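PDB 3OBB: NAD-dependent L-serine dehydrogenase from Pseudomonas aeruginosa, which catalyses the NAD-dependent oxidation of L-serine and methyl-L-serine, works as a homotetramer and is possibly involved in serine catabolism. Local coordinates for residues P223-M228 with R235-G240; Q280-R285 with V290-D295. All blocks are in the same frame, centred on the assembly; numbering follows the deposited sequence.

Interaction 1: residues P223-M228 with R235-G240; sequences PWPGVM and RDYSGG. With ACT (acetate ion), chain D.
The phenol of Y237 reaches over to the backbone of P223, and its OH donates a hydrogen bond to the carbonyl O of P223 at 2.6 Å. The C=O...O angle of 170° places the hydroxyl almost straight out from the end of that carbonyl, and the acceptor lies at the edge of the ring, in its plane. The ring is therefore met rim-on by the P223 backbone. The P225 ring also touches the hydroxyl: CD of P225 stands 3.5 Å from the Y237 OH, and its CG is 4.2 Å from Y237 CZ. Here the pyrrolidine ring and the phenol pass at a slant, so this part of the contact is van der Waals packing of P225 against the hydroxyl end of the tyrosine and not a ring stack. With CG anti to its own carbonyl carbon (chi1 -55°), the Y237 ring carries its hydroxyl across to P223; the nearest CA atoms of the two segments, those of P225 and D236, are 7.6 Å apart. Both segments belong to the loop between helices 216-220 and 243-260, within the helical C-terminal region of the 3-hydroxyisobutyrate dehydrogenase family, so the bond ties one part of this excursion to another. The same hydroxyl is also hydrogen-bonded to NE2 of Q298, which gives it a second polar partner in a buried setting. The Y237 ring packs on Q291 of helix 291-294, while the W224 indole packs on helices 168-196 and 201-209; CD of P225 lies over one face of the indole, 3.8 Å above its plane and toward the rim of the ring. At the start of 235-240, the carbonyl O of R235 accepts from both N and OG of S238. An acetate, probably from the crystallisation liquor, takes a hydrogen bond from the G240 backbone N.

Interaction 2: residues Q280-R285 with V290-D295; sequences QGYAER and VQKLFD
K292 and Y282 meet along the lysine's aliphatic chain: CD of K292 approaches OH of Y282 to 3.6 Å and CZ of the same ring to 3.7 Å. The two side chains cross at about a right angle, so the methylene packs against the hydroxyl end of the phenol. The lysine runs extended through chi3 and then bends at its last torsion (chi4 -80°), turning NZ aside from the line of the chain; that ammonium is hydrogen-bonded to OE1 of Q298. R285 also crosses the lysine nearly at right angles, its NH1 lying 3.6 Å from K292 CE. With the R285 chain bent at chi2 (-106°), the rim of the Y282 ring covers one face of the guanidinium, CE1 3.8 Å above its plane and off-centre. R285 NH1 and K292 NZ are 4.2 Å apart, a proximity of like charges probably eased by the nearby acidic D236 and by Q298. At the other end, the extended Q280 side chain sets OE1 3.7 Å from CD2 of L293, a van der Waals contact. Segment 280-285 leaves helix 265-279 through a Schellman motif at G281 and then makes a type I beta turn from Y282 to R285, while the short, weakly bonded helix 291-294 carries K292 and L293. Y282 and L293 both rest on L277 of helix 265-279, and F294 packs against helix 168-196.

Interaction 1 closes before interaction 2 opens along the chain, the first within the loop before helix 243-260 and the second after helix 265-279. Their centres are 11 Å apart, on the same side of the chain's centre, and all four segments belong to the C-terminal part of the chain, away from the NAD-binding and active-site residues. They touch directly: D236 OD1 of interaction 1 lies 3.2 Å from R285 NH1 of interaction 2, a long, weak ion pair, and Q291 packs against P223 and W224. Helix 291-294 is thus shared ground, and Q298 bonds to side chains from both contacts. Side chains of both segment pairs (P223 and W224; V290 and F294) reach helix 168-196.

Interaction 1: residues P223-M228 with R235-G240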
ATOM      1  N   PRO A 223      11.731  -1.996 -17.705  1.00 29.45           N
ATOM      2  CA  PRO A 223      12.092  -3.137 -16.834  1.00 28.47           C
ATOM      3  C   PRO A 223      11.876  -4.557 -17.367  1.00 29.01           C
ATOM      4  O   PRO A 223      12.293  -5.514 -16.706  1.00 28.97           O
ATOM      5  CB  PRO A 223      11.215  -2.900 -15.599  1.00 28.54           C
ATOM      6  CG  PRO A 223      10.006  -2.252 -16.156  1.00 26.90           C
ATOM      7  CD  PRO A 223      10.525  -1.306 -17.185  1.00 28.38           C
ATOM      8  N   TRP A 224      11.265  -4.701 -18.544  1.00 29.49           N
ATOM      9  CA  TRP A 224      10.950  -6.030 -19.138  1.00 28.90           C
ATOM     10  C   TRP A 224      12.063  -6.527 -20.053  1.00 29.45           C
ATOM     11  O   TRP A 224      12.403  -5.836 -21.016  1.00 29.73           O
ATOM     12  CB  TRP A 224       9.637  -5.998 -19.930  1.00 28.46           C
ATOM     13  CG  TRP A 224       9.111  -7.397 -20.175  1.00 29.19           C
ATOM     14  CD1 TRP A 224       9.405  -8.213 -21.231  1.00 31.78           C
ATOM     15  CD2 TRP A 224       8.232  -8.142 -19.333  1.00 29.50           C
ATOM     16  NE1 TRP A 224       8.736  -9.408 -21.110  1.00 30.62           N
ATOM     17  CE2 TRP A 224       8.034  -9.399 -19.936  1.00 29.96           C
ATOM     18  CE3 TRP A 224       7.625  -7.887 -18.097  1.00 28.86           C
ATOM     19  CZ2 TRP A 224       7.234 -10.396 -19.358  1.00 29.17           C
ATOM     20  CZ3 TRP A 224       6.831  -8.876 -17.530  1.00 29.56           C
ATOM     21  CH2 TRP A 224       6.654 -10.116 -18.159  1.00 30.47           C
ATOM     22  N   PRO A 225      12.662  -7.698 -19.735  1.00 30.17           N
ATOM     23  CA  PRO A 225      13.849  -8.179 -20.479  1.00 31.66           C
ATOM     24  C   PRO A 225      13.548  -8.234 -21.945  1.00 33.24           C
ATOM     25  O   PRO A 225      12.453  -8.684 -22.318  1.00 32.86           O
ATOM     26  CB  PRO A 225      14.063  -9.615 -19.943  1.00 31.89           C
ATOM     27  CG  PRO A 225      13.618  -9.486 -18.445  1.00 30.67           C
ATOM     28  CD  PRO A 225      12.321  -8.614 -18.619  1.00 29.78           C
ATOM     29  N   GLY A 226      14.490  -7.761 -22.765  1.00 34.29           N
ATOM     30  CA  GLY A 226      14.298  -7.829 -24.234  1.00 36.31           C
ATOM     31  C   GLY A 226      13.579  -6.627 -24.845  1.00 36.14           C
ATOM     32  O   GLY A 226      13.658  -6.419 -26.051  1.00 36.22           O
ATOM     33  N   VAL A 227      12.901  -5.816 -24.033  1.00 35.03           N
ATOM     34  CA  VAL A 227      12.228  -4.654 -24.614  1.00 35.50           C
ATOM     35  C   VAL A 227      13.232  -3.617 -25.125  1.00 37.49           C
ATOM     36  O   VAL A 227      13.209  -3.266 -26.317  1.00 37.96           O
ATOM     37  CB  VAL A 227      11.127  -4.062 -23.712  1.00 35.16           C
ATOM     38  CG1 VAL A 227      10.580  -2.743 -24.309  1.00 33.61           C
ATOM     39  CG2 VAL A 227       9.986  -5.069 -23.611  1.00 32.79           C
HETATM   40  N   MSE A 228      14.144  -3.170 -24.264  1.00 37.39           N
HETATM   41  CA  MSE A 228      15.268  -2.344 -24.729  1.00 40.70           C
HETATM   42  C   MSE A 228      16.526  -3.141 -24.551  1.00 40.38           C
HETATM   43  O   MSE A 228      16.889  -3.502 -23.428  1.00 40.14           O
HETATM   44  CB  MSE A 228      15.405  -1.061 -23.927  1.00 39.15           C
HETATM   45  CG  MSE A 228      14.320  -0.078 -24.191  1.00 42.46           C
HETATM   46 SE   MSE A 228      14.535   1.437 -22.974  0.80 44.43          SE
HETATM   47  CE  MSE A 228      12.957   2.265 -23.614  1.00 36.31           C
ATOM     48  N   ARG A 235      20.096  -7.731 -19.671  1.00 38.41           N
ATOM     49  CA  ARG A 235      21.342  -8.405 -19.288  1.00 39.41           C
ATOM     50  C   ARG A 235      21.232  -8.809 -17.821  1.00 39.82           C
ATOM     51  O   ARG A 235      22.170  -8.620 -17.013  1.00 40.20           O
ATOM     52  CB  ARG A 235      22.557  -7.504 -19.528  1.00 39.57           C
ATOM     53  CG  ARG A 235      22.444  -6.142 -18.850  1.00 38.89           C
ATOM     54  CD  ARG A 235      23.643  -5.245 -19.186  1.00 39.37           C
ATOM     55  NE  ARG A 235      23.690  -4.085 -18.292  1.00 35.96           N
ATOM     56  CZ  ARG A 235      23.170  -2.895 -18.551  1.00 34.95           C
ATOM     57  NH1 ARG A 235      22.515  -2.642 -19.692  1.00 32.87           N
ATOM     58  NH2 ARG A 235      23.304  -1.943 -17.653  1.00 34.78           N
ATOM     59  N   ASP A 236      20.059  -9.337 -17.474  1.00 40.00           N
ATOM     60  CA  ASP A 236      19.844  -9.941 -16.174  1.00 40.42           C
ATOM     61  C   ASP A 236      20.008  -8.940 -15.021  1.00 38.36           C
ATOM     62  O   ASP A 236      20.503  -9.293 -13.944  1.00 37.81           O
ATOM     63  CB  ASP A 236      20.830 -11.096 -15.989  1.00 42.84           C
ATOM     64  CG  ASP A 236      20.120 -12.414 -15.754  1.00 49.53           C
ATOM     65  OD1 ASP A 236      19.190 -12.447 -14.880  1.00 53.33           O
ATOM     66  OD2 ASP A 236      20.466 -13.390 -16.486  1.00 54.96           O
ATOM     67  N   TYR A 237      19.632  -7.689 -15.262  1.00 36.35           N
ATOM     68  CA  TYR A 237      19.696  -6.666 -14.232  1.00 34.80           C
ATOM     69  C   TYR A 237      21.095  -6.498 -13.630  1.00 35.21           C
ATOM     70  O   TYR A 237      21.199  -6.109 -12.487  1.00 35.49           O
ATOM     71  CB  TYR A 237      18.635  -6.956 -13.145  1.00 33.40           C
ATOM     72  CG  TYR A 237      17.256  -7.081 -13.763  1.00 31.99           C
ATOM     73  CD1 TYR A 237      16.739  -8.328 -14.071  1.00 30.88           C
ATOM     74  CD2 TYR A 237      16.515  -5.946 -14.114  1.00 29.96           C
ATOM     75  CE1 TYR A 237      15.501  -8.470 -14.677  1.00 30.71           C
ATOM     76  CE2 TYR A 237      15.246  -6.073 -14.708  1.00 31.37           C
ATOM     77  CZ  TYR A 237      14.751  -7.352 -14.978  1.00 31.79           C
ATOM     78  OH  TYR A 237      13.526  -7.530 -15.570  1.00 30.70           O
ATOM     79  N   SER A 238      22.164  -6.736 -14.402  1.00 35.33           N
ATOM     80  CA  SER A 238      23.520  -6.406 -13.926  1.00 36.44           C
ATOM     81  C   SER A 238      23.806  -4.925 -14.194  1.00 36.12           C
ATOM     82  O   SER A 238      23.301  -4.366 -15.182  1.00 36.33           O
ATOM     83  CB  SER A 238      24.571  -7.246 -14.661  1.00 37.74           C
ATOM     84  OG  SER A 238      24.475  -7.007 -16.068  1.00 40.41           O
ATOM     85  N   GLY A 239      24.598  -4.304 -13.333  1.00 35.33           N
ATOM     86  CA  GLY A 239      25.010  -2.912 -13.486  1.00 35.21           C
ATOM     87  C   GLY A 239      23.884  -1.955 -13.189  1.00 34.96           C
ATOM     88  O   GLY A 239      23.030  -2.251 -12.347  1.00 34.72           O
ATOM     89  N   GLY A 240      23.854  -0.827 -13.904  1.00 35.20           N
ATOM     90  CA  GLY A 240      22.839   0.207 -13.699  1.00 35.09           C
ATOM     91  C   GLY A 240      22.882   0.862 -12.320  1.00 35.43           C
ATOM     92  O   GLY A 240      23.905   1.332 -11.880  1.00 36.73           O
TER
HETATM   93  C   ACT D 404      25.789   0.106 -16.467  1.00 61.58           C
HETATM   94  O   ACT D 404      25.663  -0.818 -15.637  1.00 61.11           O
HETATM   95  OXT ACT D 404      26.178  -0.259 -17.591  1.00 62.16           O
HETATM   96  CH3 ACT D 404      25.504   1.554 -16.173  1.00 61.27           C

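Interaction 2: residues Q280-R285 with V290-D295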
ATOM      1  N   GLN A 280      15.474 -10.907  -0.793  1.00 36.76           N
ATOM      2  CA  GLN A 280      15.682 -11.886  -1.858  1.00 38.42           C
ATOM      3  C   GLN A 280      17.113 -11.967  -2.426  1.00 38.37           C
ATOM      4  O   GLN A 280      17.407 -12.854  -3.210  1.00 39.83           O
ATOM      5  CB  GLN A 280      14.674 -11.683  -3.004  1.00 37.31           C
ATOM      6  CG  GLN A 280      13.256 -12.150  -2.668  1.00 37.84           C
ATOM      7  CD  GLN A 280      12.172 -11.621  -3.653  1.00 38.54           C
ATOM      8  OE1 GLN A 280      10.984 -11.576  -3.314  1.00 41.28           O
ATOM      9  NE2 GLN A 280      12.589 -11.182  -4.836  1.00 38.19           N
ATOM     10  N   GLY A 281      17.999 -11.075  -2.016  1.00 37.22           N
ATOM     11  CA  GLY A 281      19.383 -11.137  -2.447  1.00 36.90           C
ATOM     12  C   GLY A 281      19.755 -10.228  -3.599  1.00 36.42           C
ATOM     13  O   GLY A 281      20.862 -10.367  -4.169  1.00 36.41           O
ATOM     14  N   TYR A 282      18.847  -9.299  -3.942  1.00 34.83           N
ATOM     15  CA  TYR A 282      18.984  -8.465  -5.154  1.00 34.55           C
ATOM     16  C   TYR A 282      19.536  -7.048  -4.897  1.00 33.31           C
ATOM     17  O   TYR A 282      19.366  -6.160  -5.719  1.00 33.18           O
ATOM     18  CB  TYR A 282      17.637  -8.349  -5.900  1.00 34.40           C
ATOM     19  CG  TYR A 282      17.087  -9.659  -6.429  1.00 36.72           C
ATOM     20  CD1 TYR A 282      17.900 -10.531  -7.165  1.00 41.33           C
ATOM     21  CD2 TYR A 282      15.770 -10.033  -6.200  1.00 37.76           C
ATOM     22  CE1 TYR A 282      17.431 -11.760  -7.630  1.00 41.97           C
ATOM     23  CE2 TYR A 282      15.272 -11.264  -6.686  1.00 41.21           C
ATOM     24  CZ  TYR A 282      16.116 -12.122  -7.403  1.00 40.73           C
ATOM     25  OH  TYR A 282      15.669 -13.328  -7.928  1.00 41.04           O
ATOM     26  N   ALA A 283      20.149  -6.834  -3.748  1.00 33.17           N
ATOM     27  CA  ALA A 283      20.725  -5.529  -3.382  1.00 32.60           C
ATOM     28  C   ALA A 283      21.636  -4.952  -4.467  1.00 32.11           C
ATOM     29  O   ALA A 283      21.567  -3.758  -4.759  1.00 32.07           O
ATOM     30  CB  ALA A 283      21.486  -5.639  -2.041  1.00 33.43           C
ATOM     31  N   GLU A 284      22.448  -5.781  -5.111  1.00 32.45           N
ATOM     32  CA  GLU A 284      23.357  -5.242  -6.114  1.00 33.38           C
ATOM     33  C   GLU A 284      22.884  -5.360  -7.559  1.00 33.39           C
ATOM     34  O   GLU A 284      23.665  -5.092  -8.473  1.00 32.84           O
ATOM     35  CB  GLU A 284      24.757  -5.860  -6.003  1.00 35.23           C
ATOM     36  CG  GLU A 284      25.345  -5.850  -4.602  1.00 39.30           C
ATOM     37  CD  GLU A 284      26.796  -5.404  -4.583  1.00 42.56           C
ATOM     38  OE1 GLU A 284      27.557  -5.632  -5.568  1.00 43.46           O
ATOM     39  OE2 GLU A 284      27.163  -4.815  -3.556  1.00 44.90           O
ATOM     40  N   ARG A 285      21.629  -5.770  -7.779  1.00 33.03           N
ATOM     41  CA  ARG A 285      21.080  -5.754  -9.131  1.00 33.56           C
ATOM     42  C   ARG A 285      20.607  -4.334  -9.440  1.00 33.24           C
ATOM     43  O   ARG A 285      20.378  -3.504  -8.519  1.00 32.56           O
ATOM     44  CB  ARG A 285      19.945  -6.790  -9.314  1.00 32.69           C
ATOM     45  CG  ARG A 285      20.369  -8.244  -9.021  1.00 35.66           C
ATOM     46  CD  ARG A 285      20.512  -9.079 -10.319  1.00 38.00           C
ATOM     47  NE  ARG A 285      20.556 -10.512 -10.005  1.00 39.08           N
ATOM     48  CZ  ARG A 285      20.060 -11.483 -10.766  1.00 40.98           C
ATOM     49  NH1 ARG A 285      19.471 -11.212 -11.927  1.00 37.03           N
ATOM     50  NH2 ARG A 285      20.163 -12.746 -10.360  1.00 42.82           N
ATOM     51  N   VAL A 290      13.071  -5.013  -9.836  1.00 30.57           N
ATOM     52  CA  VAL A 290      11.743  -5.043  -9.239  1.00 29.98           C
ATOM     53  C   VAL A 290      10.774  -5.799 -10.159  1.00 30.36           C
ATOM     54  O   VAL A 290       9.809  -6.369  -9.673  1.00 31.11           O
ATOM     55  CB  VAL A 290      11.274  -3.591  -8.869  1.00 30.42           C
ATOM     56  CG1 VAL A 290      10.843  -2.798 -10.105  1.00 26.14           C
ATOM     57  CG2 VAL A 290      10.190  -3.589  -7.789  1.00 30.32           C
ATOM     58  N   GLN A 291      11.053  -5.812 -11.474  1.00 29.50           N
ATOM     59  CA  GLN A 291      10.292  -6.611 -12.458  1.00 29.24           C
ATOM     60  C   GLN A 291      10.059  -8.057 -12.007  1.00 29.92           C
ATOM     61  O   GLN A 291       9.009  -8.617 -12.261  1.00 30.53           O
ATOM     62  CB  GLN A 291      10.969  -6.597 -13.857  1.00 29.09           C
ATOM     63  CG  GLN A 291      10.080  -7.159 -15.017  1.00 29.25           C
ATOM     64  CD  GLN A 291       8.817  -6.328 -15.245  1.00 28.34           C
ATOM     65  OE1 GLN A 291       8.825  -5.362 -15.997  1.00 28.95           O
ATOM     66  NE2 GLN A 291       7.728  -6.710 -14.596  1.00 29.46           N
ATOM     67  N   LYS A 292      11.044  -8.648 -11.331  1.00 31.32           N
ATOM     68  CA  LYS A 292      11.008 -10.043 -10.909  1.00 31.74           C
ATOM     69  C   LYS A 292       9.892 -10.347  -9.886  1.00 32.93           C
ATOM     70  O   LYS A 292       9.370 -11.489  -9.816  1.00 33.04           O
ATOM     71  CB  LYS A 292      12.359 -10.419 -10.305  1.00 32.92           C
ATOM     72  CG  LYS A 292      13.505 -10.505 -11.320  1.00 33.78           C
ATOM     73  CD  LYS A 292      14.635 -11.371 -10.746  1.00 33.25           C
ATOM     74  CE  LYS A 292      15.857 -11.415 -11.658  1.00 34.15           C
ATOM     75  NZ  LYS A 292      15.536 -12.421 -12.718  1.00 38.46           N
ATOM     76  N   LEU A 293       9.550  -9.356  -9.076  1.00 31.70           N
ATOM     77  CA  LEU A 293       8.368  -9.491  -8.206  1.00 32.85           C
ATOM     78  C   LEU A 293       7.102  -9.892  -8.990  1.00 33.32           C
ATOM     79  O   LEU A 293       6.294 -10.703  -8.514  1.00 33.41           O
ATOM     80  CB  LEU A 293       8.117  -8.188  -7.436  1.00 31.68           C
ATOM     81  CG  LEU A 293       9.138  -7.817  -6.345  1.00 31.77           C
ATOM     82  CD1 LEU A 293       8.639  -6.591  -5.586  1.00 30.29           C
ATOM     83  CD2 LEU A 293       9.347  -8.995  -5.396  1.00 30.83           C
ATOM     84  N   PHE A 294       6.970  -9.376 -10.216  1.00 33.82           N
ATOM     85  CA  PHE A 294       5.735  -9.540 -11.008  1.00 34.71           C
ATOM     86  C   PHE A 294       5.790 -10.568 -12.120  1.00 37.35           C
ATOM     87  O   PHE A 294       4.735 -11.028 -12.572  1.00 37.96           O
ATOM     88  CB  PHE A 294       5.318  -8.192 -11.599  1.00 33.85           C
ATOM     89  CG  PHE A 294       5.344  -7.082 -10.603  1.00 33.25           C
ATOM     90  CD1 PHE A 294       6.357  -6.134 -10.635  1.00 31.58           C
ATOM     91  CD2 PHE A 294       4.372  -7.011  -9.616  1.00 32.73           C
ATOM     92  CE1 PHE A 294       6.394  -5.106  -9.718  1.00 32.57           C
ATOM     93  CE2 PHE A 294       4.404  -5.990  -8.672  1.00 35.00           C
ATOM     94  CZ  PHE A 294       5.424  -5.040  -8.724  1.00 35.52           C
ATOM     95  N   ASP A 295       6.998 -10.892 -12.583  1.00 40.11           N
ATOM     96  CA  ASP A 295       7.204 -11.732 -13.787  1.00 44.11           C
ATOM     97  C   ASP A 295       7.645 -13.091 -13.307  1.00 47.64           C
ATOM     98  O   ASP A 295       8.752 -13.231 -12.768  1.00 47.15           O
ATOM     99  CB  ASP A 295       8.266 -11.114 -14.715  1.00 42.84           C
ATOM    100  CG  ASP A 295       8.594 -11.971 -15.956  1.00 45.69           C
ATOM    101  OD1 ASP A 295       9.553 -11.533 -16.668  1.00 46.40           O
ATOM    102  OD2 ASP A 295       7.928 -13.020 -16.256  1.00 41.45           O
TER